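Local atomic coordinates of ribose-phosphate pyrophosphokinase (Thermus thermophilus, PDB entry 7PN0), a protein that catalyses the transfer of a diphosphate group from ATP to ribose 5-phosphate, yielding the nucleotide precursor 5-phospho-alpha-D-ribosyl 1-diphosphate (PRPP). Residues 89-94 against 131-136; 122-127 against 295-300; 142-147 against 287-292. One frame throughout, in Å; residues are numbered along the deposited sequence.

All three contacts lie in or beside the five-stranded parallel sheet 3-7/51-55/83-88/122-126/141-144. Contacts 2 and 3 lie side by side, their centres about 8 Å apart: the same helix, 287-299, meets two neighbouring strands, which are joined by a probable hydrogen bond from L144 N to T125 O at 2.8 Å. Both also reach one sulfate. The centre of contact 1 is about 15 Å from each of theirs. Contact 1 lies in the loops that follow strands 83-88 and 122-126, and it holds S92 and Y93 of the ADP pocket. P89 CA lies 3.7 Å from F290 CZ, linking contact 1 to the helix of contact 3.

Contact 1 of 3, residues 89-94 against 131-136; sequences PYFSYA and PQVHGF. With ADP (adenosine-5'-diphosphate), chain C.
V133 reaches from the 3-10 turn 131-136 to F91 and A94, with a separate methyl for each. Its CG1 lies in the plane of the F91 ring, at the edge, 4.0 Å from CE2. Its CG2 rests on A94, 3.9 Å from CB and 3.7 Å from the carbonyl O. The valine can serve both because CG1 is anti to the backbone N (chi1 168°) while CG2 is anti to the carbonyl carbon.

This is the compact part of the contact, and all three residues are buried. Here the loop also folds over its own ring: A94 N hydrogen-bonds to F91 O at 3.0 Å and lies about 4.0 Å above the centre of one face of F91. Within its own segment, V133 CA lies above one face of the F136 ring, offset toward the rim.

Away from these apolar atoms the two segments diverge. P131 is exposed and H134 partly so, and neither touches 89-94. On the ADP side the fit is looser too: N6 of the adenine is 3.7 Å from S92 O and 3.8 Å from Y93 CD1, while hydrogen bonds to the nucleotide come from S96, K98 and H129 of the same chain and from N36 of the third subunit. The turn 131-136 also meets the second subunit, whose R109 donates to G135 O.

Within the chain, F91 stands edge-to-face with F58 and packs on I111, so the contact sits beside helix 107-118, in the loops after the neighbouring parallel strands 83-88 and 122-126.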
loop_
_atom_site.group_PDB
_atom_site.type_symbol
_atom_site.label_atom_id
_atom_site.label_comp_id
_atom_site.label_asym_id
_atom_site.label_seq_id
_atom_site.Cartn_x
_atom_site.Cartn_y
_atom_site.Cartn_z
ATOM N N PRO A 89 -16.613 -21.294 2.198
ATOM C CA PRO A 89 -17.208 -22.334 1.357
ATOM C C PRO A 89 -18.279 -21.767 0.425
ATOM O O PRO A 89 -18.285 -22.159 -0.733
ATOM C CB PRO A 89 -17.769 -23.354 2.356
ATOM C CG PRO A 89 -16.992 -23.103 3.591
ATOM C CD PRO A 89 -16.717 -21.604 3.635
ATOM N N TYR A 90 -19.081 -20.811 0.887
ATOM C CA TYR A 90 -20.066 -20.111 0.036
ATOM C C TYR A 90 -19.839 -18.600 0.121
ATOM O O TYR A 90 -20.091 -18.029 1.148
ATOM C CB TYR A 90 -21.499 -20.428 0.417
ATOM C CG TYR A 90 -22.550 -19.640 -0.340
ATOM C CD1 TYR A 90 -22.509 -19.523 -1.722
ATOM C CD2 TYR A 90 -23.551 -18.953 0.329
ATOM C CE1 TYR A 90 -23.445 -18.756 -2.415
ATOM C CE2 TYR A 90 -24.504 -18.194 -0.341
ATOM C CZ TYR A 90 -24.440 -18.087 -1.719
ATOM O OH TYR A 90 -25.394 -17.381 -2.391
ATOM N N PHE A 91 -19.441 -18.014 -0.995
ATOM C CA PHE A 91 -19.160 -16.570 -1.118
ATOM C C PHE A 91 -20.347 -15.960 -1.866
ATOM O O PHE A 91 -20.294 -15.858 -3.094
ATOM C CB PHE A 91 -17.829 -16.321 -1.816
ATOM C CG PHE A 91 -17.459 -14.870 -1.899
ATOM C CD1 PHE A 91 -17.816 -13.966 -0.897
ATOM C CD2 PHE A 91 -16.780 -14.376 -2.994
ATOM C CE1 PHE A 91 -17.443 -12.637 -0.956
ATOM C CE2 PHE A 91 -16.423 -13.033 -3.057
ATOM C CZ PHE A 91 -16.735 -12.173 -2.032
ATOM N N SER A 92 -21.398 -15.639 -1.111
ATOM C CA SER A 92 -22.695 -15.167 -1.684
ATOM C C SER A 92 -22.447 -13.938 -2.556
ATOM O O SER A 92 -23.108 -13.792 -3.620
ATOM C CB SER A 92 -23.676 -14.876 -0.593
ATOM O OG SER A 92 -23.310 -13.738 0.189
ATOM N N TYR A 93 -21.571 -13.040 -2.099
ATOM C CA TYR A 93 -21.383 -11.751 -2.801
ATOM C C TYR A 93 -20.649 -11.938 -4.127
ATOM O O TYR A 93 -20.521 -10.910 -4.868
ATOM C CB TYR A 93 -20.733 -10.696 -1.912
ATOM C CG TYR A 93 -21.652 -10.006 -0.935
ATOM C CD1 TYR A 93 -22.510 -8.993 -1.366
ATOM C CD2 TYR A 93 -21.671 -10.356 0.408
ATOM C CE1 TYR A 93 -23.341 -8.312 -0.493
ATOM C CE2 TYR A 93 -22.496 -9.690 1.296
ATOM C CZ TYR A 93 -23.315 -8.656 0.852
ATOM O OH TYR A 93 -24.150 -8.031 1.716
ATOM N N ALA A 94 -20.267 -13.160 -4.507
ATOM C CA ALA A 94 -19.743 -13.404 -5.871
ATOM C C ALA A 94 -20.836 -13.010 -6.882
ATOM O O ALA A 94 -20.511 -12.764 -8.027
ATOM C CB ALA A 94 -19.273 -14.831 -6.066
ATOM N N PRO A 131 -16.501 -17.084 -12.593
ATOM C CA PRO A 131 -15.069 -17.340 -12.459
ATOM C C PRO A 131 -14.212 -16.067 -12.465
ATOM O O PRO A 131 -13.120 -16.094 -11.903
ATOM C CB PRO A 131 -14.809 -18.228 -13.672
ATOM C CG PRO A 131 -15.777 -17.691 -14.709
ATOM C CD PRO A 131 -17.043 -17.497 -13.910
ATOM N N GLN A 132 -14.727 -14.960 -12.999
ATOM C CA GLN A 132 -13.990 -13.665 -12.996
ATOM C C GLN A 132 -13.786 -13.173 -11.564
ATOM O O GLN A 132 -12.843 -12.405 -11.332
ATOM C CB GLN A 132 -14.725 -12.601 -13.805
ATOM C CG GLN A 132 -14.705 -12.863 -15.286
ATOM C CD GLN A 132 -15.769 -13.824 -15.758
ATOM O OE1 GLN A 132 -16.646 -14.283 -15.019
ATOM N NE2 GLN A 132 -15.705 -14.093 -17.036
ATOM N N VAL A 133 -14.589 -13.653 -10.602
ATOM C CA VAL A 133 -14.442 -13.188 -9.186
ATOM C C VAL A 133 -13.043 -13.570 -8.646
ATOM O O VAL A 133 -12.542 -12.889 -7.728
ATOM C CB VAL A 133 -15.563 -13.737 -8.284
ATOM C CG1 VAL A 133 -15.275 -13.529 -6.808
ATOM C CG2 VAL A 133 -16.901 -13.142 -8.663
ATOM N N HIS A 134 -12.421 -14.619 -9.146
ATOM C CA HIS A 134 -11.039 -14.981 -8.790
ATOM C C HIS A 134 -10.105 -13.767 -8.944
ATOM O O HIS A 134 -9.250 -13.522 -8.065
ATOM C CB HIS A 134 -10.579 -16.158 -9.638
ATOM C CG HIS A 134 -9.454 -16.963 -9.071
ATOM N ND1 HIS A 134 -8.251 -16.428 -8.621
ATOM C CD2 HIS A 134 -9.311 -18.314 -9.005
ATOM C CE1 HIS A 134 -7.416 -17.421 -8.312
ATOM N NE2 HIS A 134 -8.071 -18.592 -8.511
ATOM N N GLY A 135 -10.303 -12.992 -10.001
ATOM C CA GLY A 135 -9.459 -11.826 -10.336
ATOM C C GLY A 135 -9.775 -10.588 -9.519
ATOM O O GLY A 135 -9.048 -9.635 -9.653
ATOM N N PHE A 136 -10.745 -10.660 -8.616
ATOM C CA PHE A 136 -11.038 -9.568 -7.661
ATOM C C PHE A 136 -10.071 -9.670 -6.469
ATOM O O PHE A 136 -9.954 -8.698 -5.727
ATOM C CB PHE A 136 -12.479 -9.632 -7.165
ATOM C CG PHE A 136 -13.548 -9.371 -8.207
ATOM C CD1 PHE A 136 -13.256 -8.910 -9.478
ATOM C CD2 PHE A 136 -14.877 -9.484 -7.867
ATOM C CE1 PHE A 136 -14.270 -8.656 -10.390
ATOM C CE2 PHE A 136 -15.887 -9.217 -8.778
ATOM C CZ PHE A 136 -15.581 -8.822 -10.043
HETATM P PB ADP C . -26.596 -13.687 -12.908
HETATM O O1B ADP C . -25.855 -14.721 -13.767
HETATM O O2B ADP C . -25.704 -13.045 -11.872
HETATM O O3B ADP C . -27.935 -14.116 -12.340
HETATM P PA ADP C . -27.261 -11.098 -13.559
HETATM O O1A ADP C . -25.975 -10.464 -13.127
HETATM O O2A ADP C . -28.045 -10.438 -14.642
HETATM O O3A ADP C . -26.974 -12.594 -14.011
HETATM O "O5'" ADP C . -28.201 -11.388 -12.265
HETATM C "C5'" ADP C . -27.939 -10.723 -10.992
HETATM C "C4'" ADP C . -29.233 -10.327 -10.304
HETATM O "O4'" ADP C . -29.105 -10.638 -8.885
HETATM C "C3'" ADP C . -29.601 -8.834 -10.347
HETATM O "O3'" ADP C . -29.014 -8.105 -11.421
HETATM C "C2'" ADP C . -28.884 -8.301 -9.112
HETATM O "O2'" ADP C . -29.503 -7.131 -8.650
HETATM C "C1'" ADP C . -29.005 -9.462 -8.127
HETATM N N9 ADP C . -27.857 -9.577 -7.225
HETATM C C8 ADP C . -26.647 -8.913 -7.298
HETATM N N7 ADP C . -25.828 -9.197 -6.305
HETATM C C5 ADP C . -26.551 -10.089 -5.526
HETATM C C6 ADP C . -26.253 -10.755 -4.328
HETATM N N6 ADP C . -25.076 -10.640 -3.713
HETATM N N1 ADP C . -27.196 -11.582 -3.794
HETATM C C2 ADP C . -28.355 -11.711 -4.452
HETATM N N3 ADP C . -28.736 -11.148 -5.594
HETATM C C4 ADP C . -27.798 -10.323 -6.080
#

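Contact 2 of 3, residues 122-127 against 295-300; sequences RVLTMT and WRIHRG. With SO4 (sulfate ion), chain F.
I297, on the last turn of helix 287-299, is the residue of its segment that meets strand 122-126, touching R122 and L124. From CB the side chain forks. CG2, anti to the backbone N, lies 3.6 Å from NE of R122 and 4.0 Å from its CD, as the two side chains run past each other in opposite senses. The other branch, CG1, carries CD1 across to L124, where it lies 4.0 Å from CD2 and nearly as close to CD1. The R122 chain bends at chi3 (57°), and its charged end turns to other partners: NH1 forms a salt bridge with D142 and a hydrogen bond to S80 of the fourth subunit.

Just past the end of the strand, T127 OG1 donates to O2 of a sulfate at 2.6 Å and is also hydrogen-bonded to T247. A valine in place of T127 would probably leave that sulfate oxygen without its hydroxyl donor and T247 without this partner. No hydrogen bond joins the two segments, so the helix is held to the strand by aliphatic packing, while the arginine beside it pairs its charge with D142 of the next strand and hydrogen-bonds across the subunit interface.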
loop_
_atom_site.group_PDB
_atom_site.type_symbol
_atom_site.label_atom_id
_atom_site.label_comp_id
_atom_site.label_asym_id
_atom_site.label_seq_id
_atom_site.Cartn_x
_atom_site.Cartn_y
_atom_site.Cartn_z
ATOM N N ARG A 122 -4.740 -15.622 1.967
ATOM C CA ARG A 122 -5.198 -16.613 0.985
ATOM C C ARG A 122 -6.682 -16.805 1.191
ATOM O O ARG A 122 -7.200 -16.554 2.287
ATOM C CB ARG A 122 -4.634 -18.046 1.126
ATOM C CG ARG A 122 -3.169 -18.221 1.446
ATOM C CD ARG A 122 -2.852 -19.702 1.572
ATOM N NE ARG A 122 -3.211 -20.402 0.350
ATOM C CZ ARG A 122 -2.527 -20.320 -0.798
ATOM N NH1 ARG A 122 -2.954 -20.974 -1.847
ATOM N NH2 ARG A 122 -1.385 -19.642 -0.884
ATOM N N VAL A 123 -7.328 -17.349 0.172
ATOM C CA VAL A 123 -8.759 -17.724 0.244
ATOM C C VAL A 123 -8.841 -19.150 -0.292
ATOM O O VAL A 123 -8.105 -19.475 -1.222
ATOM C CB VAL A 123 -9.685 -16.778 -0.550
ATOM C CG1 VAL A 123 -11.096 -17.275 -0.633
ATOM C CG2 VAL A 123 -9.692 -15.401 0.049
ATOM N N LEU A 124 -9.735 -19.921 0.290
ATOM C CA LEU A 124 -10.146 -21.276 -0.165
ATOM C C LEU A 124 -11.660 -21.242 -0.293
ATOM O O LEU A 124 -12.296 -20.927 0.713
ATOM C CB LEU A 124 -9.698 -22.350 0.844
ATOM C CG LEU A 124 -10.172 -23.776 0.536
ATOM C CD1 LEU A 124 -9.702 -24.199 -0.839
ATOM C CD2 LEU A 124 -9.732 -24.744 1.642
ATOM N N THR A 125 -12.193 -21.515 -1.487
ATOM C CA THR A 125 -13.639 -21.358 -1.724
ATOM C C THR A 125 -14.091 -22.437 -2.692
ATOM O O THR A 125 -13.258 -23.126 -3.253
ATOM C CB THR A 125 -13.982 -19.920 -2.144
ATOM O OG1 THR A 125 -15.390 -19.731 -2.192
ATOM C CG2 THR A 125 -13.417 -19.507 -3.483
ATOM N N MET A 126 -15.383 -22.472 -2.968
ATOM C CA MET A 126 -15.943 -23.503 -3.874
ATOM C C MET A 126 -17.025 -22.850 -4.722
ATOM O O MET A 126 -17.785 -22.046 -4.199
ATOM C CB MET A 126 -16.496 -24.698 -3.105
ATOM C CG MET A 126 -17.230 -25.706 -3.979
ATOM S SD MET A 126 -17.761 -27.165 -3.003
ATOM C CE MET A 126 -16.247 -28.106 -2.965
ATOM N N THR A 127 -17.087 -23.230 -5.979
ATOM C CA THR A 127 -18.154 -22.795 -6.906
ATOM C C THR A 127 -18.447 -21.293 -6.739
ATOM O O THR A 127 -19.597 -20.903 -6.373
ATOM C CB THR A 127 -19.398 -23.677 -6.763
ATOM O OG1 THR A 127 -19.032 -25.062 -6.804
ATOM C CG2 THR A 127 -20.400 -23.364 -7.855
ATOM N N TRP A 295 -5.202 -29.646 3.780
ATOM C CA TRP A 295 -3.996 -30.491 4.006
ATOM C C TRP A 295 -2.937 -30.137 2.947
ATOM O O TRP A 295 -1.761 -29.894 3.292
ATOM C CB TRP A 295 -4.376 -31.978 4.007
ATOM C CG TRP A 295 -3.182 -32.849 4.254
ATOM C CD1 TRP A 295 -2.609 -33.738 3.393
ATOM C CD2 TRP A 295 -2.398 -32.881 5.458
ATOM N NE1 TRP A 295 -1.534 -34.338 3.988
ATOM C CE2 TRP A 295 -1.350 -33.803 5.236
ATOM C CE3 TRP A 295 -2.446 -32.185 6.679
ATOM C CZ2 TRP A 295 -0.373 -34.052 6.203
ATOM C CZ3 TRP A 295 -1.469 -32.422 7.629
ATOM C CH2 TRP A 295 -0.458 -33.359 7.394
ATOM N N ARG A 296 -3.356 -30.009 1.698
ATOM C CA ARG A 296 -2.425 -29.789 0.572
ATOM C C ARG A 296 -1.923 -28.342 0.579
ATOM O O ARG A 296 -0.737 -28.147 0.344
ATOM C CB ARG A 296 -3.137 -30.135 -0.721
ATOM C CG ARG A 296 -3.359 -31.624 -0.811
ATOM C CD ARG A 296 -3.818 -32.037 -2.158
ATOM N NE ARG A 296 -4.170 -33.456 -2.094
ATOM C CZ ARG A 296 -4.222 -34.235 -3.146
ATOM N NH1 ARG A 296 -3.946 -33.745 -4.337
ATOM N NH2 ARG A 296 -4.555 -35.503 -3.013
ATOM N N ILE A 297 -2.763 -27.372 0.914
ATOM C CA ILE A 297 -2.279 -25.967 1.065
ATOM C C ILE A 297 -1.169 -25.928 2.121
ATOM O O ILE A 297 -0.149 -25.324 1.874
ATOM C CB ILE A 297 -3.452 -25.034 1.431
ATOM C CG1 ILE A 297 -4.427 -24.886 0.275
ATOM C CG2 ILE A 297 -2.945 -23.680 1.872
ATOM C CD1 ILE A 297 -5.832 -24.461 0.648
ATOM N N HIS A 298 -1.435 -26.496 3.293
ATOM C CA HIS A 298 -0.514 -26.608 4.456
ATOM C C HIS A 298 0.812 -27.294 4.075
ATOM O O HIS A 298 1.868 -26.811 4.513
ATOM C CB HIS A 298 -1.158 -27.368 5.624
ATOM C CG HIS A 298 -0.303 -27.377 6.839
ATOM N ND1 HIS A 298 0.198 -28.581 7.420
ATOM C CD2 HIS A 298 0.239 -26.369 7.534
ATOM C CE1 HIS A 298 0.954 -28.251 8.447
ATOM N NE2 HIS A 298 0.992 -26.913 8.544
ATOM N N ARG A 299 0.774 -28.365 3.293
ATOM C CA ARG A 299 1.982 -29.176 2.998
ATOM C C ARG A 299 2.614 -28.756 1.671
ATOM O O ARG A 299 3.688 -29.276 1.377
ATOM C CB ARG A 299 1.604 -30.649 2.970
ATOM C CG ARG A 299 0.997 -31.180 4.260
ATOM C CD ARG A 299 1.958 -31.314 5.429
ATOM N NE ARG A 299 3.254 -31.872 5.055
ATOM C CZ ARG A 299 4.425 -31.542 5.604
ATOM N NH1 ARG A 299 4.493 -30.652 6.584
ATOM N NH2 ARG A 299 5.534 -32.104 5.154
ATOM N N GLY A 300 1.985 -27.858 0.891
ATOM C CA GLY A 300 2.498 -27.438 -0.434
ATOM C C GLY A 300 2.338 -28.503 -1.508
ATOM O O GLY A 300 3.211 -28.601 -2.392
HETATM S S SO4 F . -17.965 -25.584 -10.337
HETATM O O1 SO4 F . -16.714 -26.054 -10.877
HETATM O O2 SO4 F . -18.113 -26.146 -9.011
HETATM O O3 SO4 F . -19.096 -26.034 -11.183
HETATM O O4 SO4 F . -17.949 -24.164 -10.236
#

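Contact 3 of 3, residues 142-147 against 287-292. With SO4 (sulfate ion), chain F.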
loop_
_atom_site.group_PDB
_atom_site.type_symbol
_atom_site.label_atom_id
_atom_site.label_comp_id
_atom_site.label_asym_id
_atom_site.label_seq_id
_atom_site.Cartn_x
_atom_site.Cartn_y
_atom_site.Cartn_z
ATOM N N ASP A 142 -7.620 -20.529 -3.877
ATOM C CA ASP A 142 -7.839 -21.918 -4.347
ATOM C C ASP A 142 -9.348 -22.083 -4.498
ATOM O O ASP A 142 -10.071 -21.964 -3.518
ATOM C CB ASP A 142 -7.177 -22.943 -3.434
ATOM C CG ASP A 142 -5.660 -22.910 -3.518
ATOM O OD1 ASP A 142 -5.110 -22.954 -4.654
ATOM O OD2 ASP A 142 -5.039 -22.741 -2.477
ATOM N N HIS A 143 -9.775 -22.284 -5.729
ATOM C CA HIS A 143 -11.200 -22.365 -6.116
ATOM C C HIS A 143 -11.532 -23.841 -6.367
ATOM O O HIS A 143 -11.150 -24.322 -7.425
ATOM C CB HIS A 143 -11.433 -21.466 -7.335
ATOM C CG HIS A 143 -12.829 -21.407 -7.827
ATOM N ND1 HIS A 143 -13.126 -20.865 -9.048
ATOM C CD2 HIS A 143 -13.998 -21.819 -7.283
ATOM C CE1 HIS A 143 -14.427 -20.959 -9.258
ATOM N NE2 HIS A 143 -14.979 -21.544 -8.194
ATOM N N LEU A 144 -12.229 -24.501 -5.441
ATOM C CA LEU A 144 -12.589 -25.941 -5.576
ATOM C C LEU A 144 -13.826 -26.054 -6.475
ATOM O O LEU A 144 -14.728 -25.198 -6.397
ATOM C CB LEU A 144 -12.879 -26.510 -4.186
ATOM C CG LEU A 144 -11.745 -26.481 -3.171
ATOM C CD1 LEU A 144 -12.170 -27.107 -1.859
ATOM C CD2 LEU A 144 -10.486 -27.139 -3.694
ATOM N N SER A 145 -13.902 -27.139 -7.243
ATOM C CA SER A 145 -15.070 -27.502 -8.067
ATOM C C SER A 145 -15.925 -28.554 -7.347
ATOM O O SER A 145 -15.331 -29.507 -6.763
ATOM C CB SER A 145 -14.608 -28.036 -9.375
ATOM O OG SER A 145 -15.727 -28.461 -10.145
ATOM N N ALA A 146 -17.241 -28.404 -7.422
ATOM C CA ALA A 146 -18.247 -29.410 -6.978
ATOM C C ALA A 146 -18.564 -30.387 -8.108
ATOM O O ALA A 146 -19.327 -31.330 -7.841
ATOM C CB ALA A 146 -19.507 -28.755 -6.509
ATOM N N GLU A 147 -17.982 -30.214 -9.295
ATOM C CA GLU A 147 -18.303 -31.088 -10.451
ATOM C C GLU A 147 -18.220 -32.571 -10.060
ATOM O O GLU A 147 -19.152 -33.313 -10.330
ATOM C CB GLU A 147 -17.370 -30.834 -11.634
ATOM C CG GLU A 147 -17.765 -29.652 -12.516
ATOM C CD GLU A 147 -16.897 -29.547 -13.767
ATOM O OE1 GLU A 147 -16.353 -30.579 -14.214
ATOM O OE2 GLU A 147 -16.773 -28.435 -14.292
ATOM N N ALA A 287 -17.046 -31.555 3.216
ATOM C CA ALA A 287 -16.052 -31.511 4.322
ATOM C C ALA A 287 -14.781 -32.282 3.952
ATOM O O ALA A 287 -13.656 -31.786 4.137
ATOM C CB ALA A 287 -16.692 -32.021 5.602
ATOM N N PRO A 288 -14.854 -33.509 3.371
ATOM C CA PRO A 288 -13.636 -34.239 3.035
ATOM C C PRO A 288 -12.787 -33.566 1.952
ATOM O O PRO A 288 -11.591 -33.588 2.027
ATOM C CB PRO A 288 -14.112 -35.617 2.536
ATOM C CG PRO A 288 -15.514 -35.737 3.150
ATOM C CD PRO A 288 -16.076 -34.311 3.154
ATOM N N LEU A 289 -13.429 -32.940 0.981
ATOM C CA LEU A 289 -12.690 -32.231 -0.088
ATOM C C LEU A 289 -12.058 -30.966 0.486
ATOM O O LEU A 289 -10.887 -30.700 0.193
ATOM C CB LEU A 289 -13.612 -31.900 -1.251
ATOM C CG LEU A 289 -12.914 -31.216 -2.432
ATOM C CD1 LEU A 289 -11.731 -32.037 -2.948
ATOM C CD2 LEU A 289 -13.899 -30.922 -3.529
ATOM N N PHE A 290 -12.768 -30.197 1.303
ATOM C CA PHE A 290 -12.115 -28.999 1.903
ATOM C C PHE A 290 -10.945 -29.429 2.795
ATOM O O PHE A 290 -9.879 -28.793 2.789
ATOM C CB PHE A 290 -13.133 -28.171 2.685
ATOM C CG PHE A 290 -13.859 -27.169 1.834
ATOM C CD1 PHE A 290 -15.001 -27.507 1.124
ATOM C CD2 PHE A 290 -13.417 -25.857 1.795
ATOM C CE1 PHE A 290 -15.672 -26.563 0.360
ATOM C CE2 PHE A 290 -14.111 -24.917 1.064
ATOM C CZ PHE A 290 -15.216 -25.273 0.326
ATOM N N ALA A 291 -11.131 -30.502 3.571
ATOM C CA ALA A 291 -10.048 -31.014 4.441
ATOM C C ALA A 291 -8.821 -31.406 3.600
ATOM O O ALA A 291 -7.705 -31.017 3.962
ATOM C CB ALA A 291 -10.561 -32.133 5.282
ATOM N N GLU A 292 -9.003 -32.093 2.487
ATOM C CA GLU A 292 -7.899 -32.497 1.600
ATOM C C GLU A 292 -7.228 -31.236 1.043
ATOM O O GLU A 292 -6.003 -31.224 0.977
ATOM C CB GLU A 292 -8.377 -33.413 0.475
ATOM C CG GLU A 292 -7.240 -34.079 -0.284
ATOM C CD GLU A 292 -6.244 -34.806 0.605
ATOM O OE1 GLU A 292 -6.691 -35.428 1.587
ATOM O OE2 GLU A 292 -5.013 -34.711 0.342
HETATM S S SO4 F . -17.965 -25.584 -10.337
HETATM O O1 SO4 F . -16.714 -26.054 -10.877
HETATM O O2 SO4 F . -18.113 -26.146 -9.011
HETATM O O3 SO4 F . -19.096 -26.034 -11.183
HETATM O O4 SO4 F . -17.949 -24.164 -10.236
#
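In this PRTase-like (phosphoribosyltransferase-type) alpha/beta fold the last helix, 287-299, returns to cover the N-terminal parallel sheet at strand 141-144, its edge strand within this chain; L144 of the strand meets L289 and F290 of the helix. The L144 side chain leaves with CG anti to the carbonyl carbon (chi1 -61°), which carries CD1 over one face of F290. This is a CH-pi contact: CD1 is 3.9 Å from the ring centroid and only 3° off the ring normal, so that all six ring carbons are nearly equidistant from it. The same methyl is 4.2 Å from L289 CG. L289 in turn lays CD2 against the backbone just beyond the strand, 3.8 Å from S145 O. F290 is also packed against I18 of helix 12-21, and M126 of the neighbouring strand touches both helix residues.

S145 turns its carbonyl to L289 while its CB points away from the helix; its OG has polar partners. OG accepts from E147 N at 3.0 Å, a capping bond at the start of helix 147-157, and donates to the bound sulfate, 2.7 Å from O1. The hydroxyl is thus used in both directions, which probably fixes its rotation. The sulfate, probably from the crystallisation liquor, is also held by T127 and R175, and its place at a helix N-terminus is likely to suit its negative charge. A146 N completes the grip with a fairly straight bond to sulfate O2, 2.9 Å long with an N-H...O angle of 164°.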